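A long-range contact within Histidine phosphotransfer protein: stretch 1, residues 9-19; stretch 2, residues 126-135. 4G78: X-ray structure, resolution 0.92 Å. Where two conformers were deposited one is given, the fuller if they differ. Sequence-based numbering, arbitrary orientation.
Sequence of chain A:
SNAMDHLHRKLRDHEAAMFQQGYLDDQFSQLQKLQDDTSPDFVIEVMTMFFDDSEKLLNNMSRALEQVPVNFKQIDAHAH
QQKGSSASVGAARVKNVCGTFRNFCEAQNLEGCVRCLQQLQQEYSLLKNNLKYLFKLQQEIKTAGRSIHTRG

Stretch 1, residues 9-19: RKLRDHEAAMF
Stretch 2 (126-135) LLKNNLKYLF

A histidine placed between two helices can do more than fill space: its ring can reach across and hydrogen-bond to the backbone of the neighbouring helix while its face receives an aromatic edge. The contact between residues 9-19 and 126-135 illustrates the principle. His14 NE2 donates to Asn130 O at 2.8 Å, with an N-H...O angle of 168°, so the bond is short and almost straight. That carbonyl oxygen also accepts the ordinary helical bond from Leu134 N, at 3.1 Å, and therefore serves two donors without a break in the helix. The His14 rotamer, chi1 t at 175° with chi2 at 67°, carries the ring across the gap, and Asn130 O lies near the ring plane, where the N-H bond must point.

This orientation leaves one face of the imidazole open to Tyr133. The tyrosine, chi1 t at -176° and chi2 55°, turns its edge to that face: the ring centroids are 4.8 Å apart, the planes meet at 79°, and Tyr133 CD2 comes within 3.7 Å of His14 NE2. At its far end the phenol meets Lys10, whose NZ donates to Tyr133 OH over a longer 3.3 Å. Lys10 reaches this position through a curled chain, chi1 t followed by chi2, chi3 and chi4 all p.

Asn130 (chi1 m, chi2 -62°) spends its side-chain amide on its own helix, ND2 donating to Leu126 O at 2.9 Å.

The frame for these interactions is a pair of regular helices, each continuing beyond its stretch at both ends, with phi/psi near -63/-44. They run nearly antiparallel, their N-to-C directions 155° apart and their axes 10.0 Å apart at closest approach. The register sets Leu11 CA 6.2 Å from Leu134 CA and Met18 CA 7.7 Å from Asn130 CA; together the stretches bury 472 Å².

Apolar packing completes the contact. Leu134 (t, p), given in one of its two deposited conformers, has the largest covered area; its CD1 lies just 2.6 Å from CD1 of Leu11 (t, p), unusually tight for two methyls. The CA-to-CB bonds of both leucines point sideways, but the side-chain ends come nearer. Met18 (m, t, p) points toward the opposing helix, and its CE approaches Asn130 CB at 3.5 Å, Leu131 CD2 at 3.9 Å and Leu127 CD1 at 4.1 Å. Leu127 (t, p) and Leu131 (m, t) start away from stretch 1, yet their branched ends return to meet this methyl.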

# COMPACT_ATOMS: atom_id res chain seq x y z
N ARG A 9 16.77 12.73 -9.69
CA ARG A 9 17.46 11.44 -9.69
C ARG A 9 16.98 10.59 -8.52
O ARG A 9 16.72 9.40 -8.69
CB ARG A 9 18.97 11.60 -9.63
CG ARG A 9 19.59 12.16 -10.90
CD ARG A 9 21.12 12.12 -10.82
NE ARG A 9 21.64 13.37 -10.31
CZ ARG A 9 22.23 13.54 -9.14
NH1 ARG A 9 22.37 12.54 -8.30
NH2 ARG A 9 22.65 14.75 -8.83
N LYS A 10 16.85 11.19 -7.35
CA LYS A 10 16.43 10.41 -6.18
C LYS A 10 15.01 9.88 -6.39
O LYS A 10 14.70 8.74 -6.04
CB LYS A 10 16.55 11.20 -4.90
CG LYS A 10 16.17 10.41 -3.65
CD LYS A 10 16.97 9.21 -3.31
CE LYS A 10 18.37 9.52 -2.89
NZ LYS A 10 18.40 10.18 -1.57
N LEU A 11 14.12 10.73 -6.92
CA LEU A 11 12.75 10.29 -7.13
C LEU A 11 12.71 9.12 -8.09
O LEU A 11 12.06 8.09 -7.82
CB LEU A 11 11.91 11.45 -7.62
CG LEU A 11 10.47 11.13 -7.99
CD1 LEU A 11 9.73 10.44 -6.86
CD2 LEU A 11 9.78 12.38 -8.42
N ARG A 12 13.41 9.24 -9.24
CA ARG A 12 13.38 8.14 -10.20
C ARG A 12 14.01 6.89 -9.57
O ARG A 12 13.51 5.77 -9.82
CB ARG A 12 14.12 8.54 -11.49
CG ARG A 12 13.40 9.56 -12.32
CD ARG A 12 14.05 9.77 -13.69
NE ARG A 12 15.35 10.30 -13.64
CZ ARG A 12 15.74 11.57 -13.74
NH1 ARG A 12 14.86 12.55 -13.86
NH2 ARG A 12 17.03 11.85 -13.66
N ASP A 13 15.10 7.03 -8.86
CA ASP A 13 15.81 5.89 -8.28
C ASP A 13 14.95 5.19 -7.21
O ASP A 13 14.86 3.97 -7.16
CB ASP A 13 17.13 6.31 -7.69
CG ASP A 13 18.19 6.69 -8.74
OD1 ASP A 13 18.03 6.28 -9.89
OD2 ASP A 13 19.16 7.37 -8.31
N HIS A 14 14.34 6.01 -6.34
CA HIS A 14 13.52 5.45 -5.25
C HIS A 14 12.29 4.74 -5.81
O HIS A 14 11.94 3.65 -5.37
CB HIS A 14 13.15 6.64 -4.37
CG HIS A 14 12.19 6.19 -3.27
ND1 HIS A 14 12.55 5.35 -2.26
CD2 HIS A 14 10.89 6.50 -3.07
CE1 HIS A 14 11.51 5.11 -1.48
NE2 HIS A 14 10.48 5.81 -1.93
N GLU A 15 11.64 5.41 -6.75
CA GLU A 15 10.45 4.71 -7.35
C GLU A 15 10.87 3.43 -8.04
O GLU A 15 10.19 2.42 -7.89
CB GLU A 15 9.79 5.66 -8.32
CG GLU A 15 8.51 5.15 -8.91
CD GLU A 15 7.93 6.21 -9.85
OE1 GLU A 15 7.32 7.13 -9.34
OE2 GLU A 15 8.22 6.20 -11.05
N ALA A 16 11.95 3.47 -8.83
CA ALA A 16 12.38 2.25 -9.50
C ALA A 16 12.72 1.15 -8.48
O ALA A 16 12.46 -0.02 -8.74
CB ALA A 16 13.57 2.53 -10.41
N ALA A 17 13.33 1.54 -7.36
CA ALA A 17 13.66 0.55 -6.32
C ALA A 17 12.39 -0.06 -5.75
O ALA A 17 12.35 -1.26 -5.46
CB ALA A 17 14.50 1.20 -5.24
N MET A 18 11.36 0.75 -5.55
CA MET A 18 10.09 0.24 -5.06
C MET A 18 9.51 -0.80 -5.98
O MET A 18 8.95 -1.81 -5.54
CB MET A 18 9.11 1.36 -4.78
CG MET A 18 9.44 2.24 -3.62
SD MET A 18 8.20 3.46 -3.21
CE MET A 18 6.91 2.37 -2.57
N PHE A 19 9.58 -0.56 -7.30
CA PHE A 19 9.13 -1.57 -8.23
C PHE A 19 10.04 -2.81 -8.19
O PHE A 19 9.55 -3.94 -8.15
CB PHE A 19 9.09 -1.01 -9.68
CG PHE A 19 7.84 -0.22 -9.95
CD1 PHE A 19 6.70 -0.87 -10.42
CD2 PHE A 19 7.78 1.15 -9.74
CE1 PHE A 19 5.54 -0.16 -10.69
CE2 PHE A 19 6.59 1.86 -9.98
CZ PHE A 19 5.49 1.18 -10.43
N LEU A 126 5.82 -0.49 5.52
CA LEU A 126 6.93 -0.31 4.55
C LEU A 126 6.42 0.44 3.35
O LEU A 126 7.08 1.36 2.81
CB LEU A 126 7.51 -1.66 4.14
CG LEU A 126 8.36 -2.37 5.18
CD1 LEU A 126 8.60 -3.79 4.80
CD2 LEU A 126 9.72 -1.58 5.33
N LEU A 127 5.26 0.02 2.84
CA LEU A 127 4.70 0.68 1.65
C LEU A 127 4.41 2.14 1.93
O LEU A 127 4.77 3.03 1.15
CB LEU A 127 3.44 -0.05 1.24
CG LEU A 127 2.70 0.64 0.10
CD1 LEU A 127 3.45 0.55 -1.21
CD2 LEU A 127 1.34 0.12 0.01
N LYS A 128 3.70 2.40 3.04
CA LYS A 128 3.27 3.78 3.33
C LYS A 128 4.49 4.67 3.50
O LYS A 128 4.54 5.79 2.97
CB LYS A 128 2.38 3.80 4.56
CG LYS A 128 1.91 5.19 4.90
CD LYS A 128 0.92 5.25 6.00
CE LYS A 128 0.32 6.60 6.23
NZ LYS A 128 -0.42 6.70 7.49
N ASN A 129 5.49 4.22 4.27
CA ASN A 129 6.69 5.07 4.49
C ASN A 129 7.43 5.32 3.16
O ASN A 129 7.88 6.46 2.92
CB ASN A 129 7.56 4.46 5.49
CG ASN A 129 6.93 4.60 6.89
OD1 ASN A 129 6.06 5.44 7.17
ND2 ASN A 129 7.39 3.76 7.73
N ASN A 130 7.54 4.32 2.34
CA ASN A 130 8.24 4.49 1.04
C ASN A 130 7.43 5.41 0.12
O ASN A 130 8.03 6.25 -0.58
CB ASN A 130 8.55 3.17 0.43
CG ASN A 130 9.81 2.51 0.98
OD1 ASN A 130 10.89 3.06 0.85
ND2 ASN A 130 9.71 1.41 1.63
N LEU A 131 6.11 5.29 0.06
CA LEU A 131 5.31 6.18 -0.73
C LEU A 131 5.35 7.59 -0.22
O LEU A 131 5.42 8.55 -1.00
CB LEU A 131 3.84 5.73 -0.81
CG LEU A 131 3.61 4.54 -1.72
CD1 LEU A 131 2.15 4.09 -1.56
CD2 LEU A 131 4.00 4.86 -3.16
N LYS A 132 5.32 7.80 1.10
CA LYS A 132 5.41 9.14 1.64
C LYS A 132 6.69 9.80 1.19
O LYS A 132 6.73 11.02 0.94
CB LYS A 132 5.27 9.11 3.18
CG LYS A 132 3.82 9.02 3.65
CD LYS A 132 3.66 9.26 5.16
CE LYS A 132 2.70 10.43 5.38
NZ LYS A 132 1.60 10.06 6.36
N TYR A 133 7.78 9.06 1.12
CA TYR A 133 9.06 9.63 0.62
C TYR A 133 8.96 10.00 -0.84
O TYR A 133 9.40 11.09 -1.24
CB TYR A 133 10.16 8.63 0.92
CG TYR A 133 11.54 9.15 0.54
CD1 TYR A 133 12.01 10.37 1.05
CD2 TYR A 133 12.39 8.45 -0.27
CE1 TYR A 133 13.27 10.83 0.70
CE2 TYR A 133 13.65 8.92 -0.57
CZ TYR A 133 14.08 10.14 -0.08
OH TYR A 133 15.34 10.56 -0.41
N LEU A 134 8.35 9.14 -1.65
CA LEU A 134 8.12 9.43 -3.07
C LEU A 134 7.39 10.78 -3.18
O LEU A 134 7.77 11.66 -3.96
CB LEU A 134 7.40 8.18 -3.64
CG LEU A 134 7.29 8.16 -5.17
CD1 LEU A 134 8.50 8.35 -5.89
CD2 LEU A 134 6.58 6.88 -5.51
N PHE A 135 6.31 10.92 -2.42
CA PHE A 135 5.48 12.10 -2.52
C PHE A 135 6.20 13.34 -2.00
O PHE A 135 6.03 14.43 -2.54
CB PHE A 135 4.17 11.87 -1.75
CG PHE A 135 3.34 10.71 -2.28
CD1 PHE A 135 3.42 10.26 -3.58
CD2 PHE A 135 2.42 10.11 -1.41
CE1 PHE A 135 2.60 9.24 -4.07
CE2 PHE A 135 1.60 9.07 -1.89
CZ PHE A 135 1.71 8.66 -3.20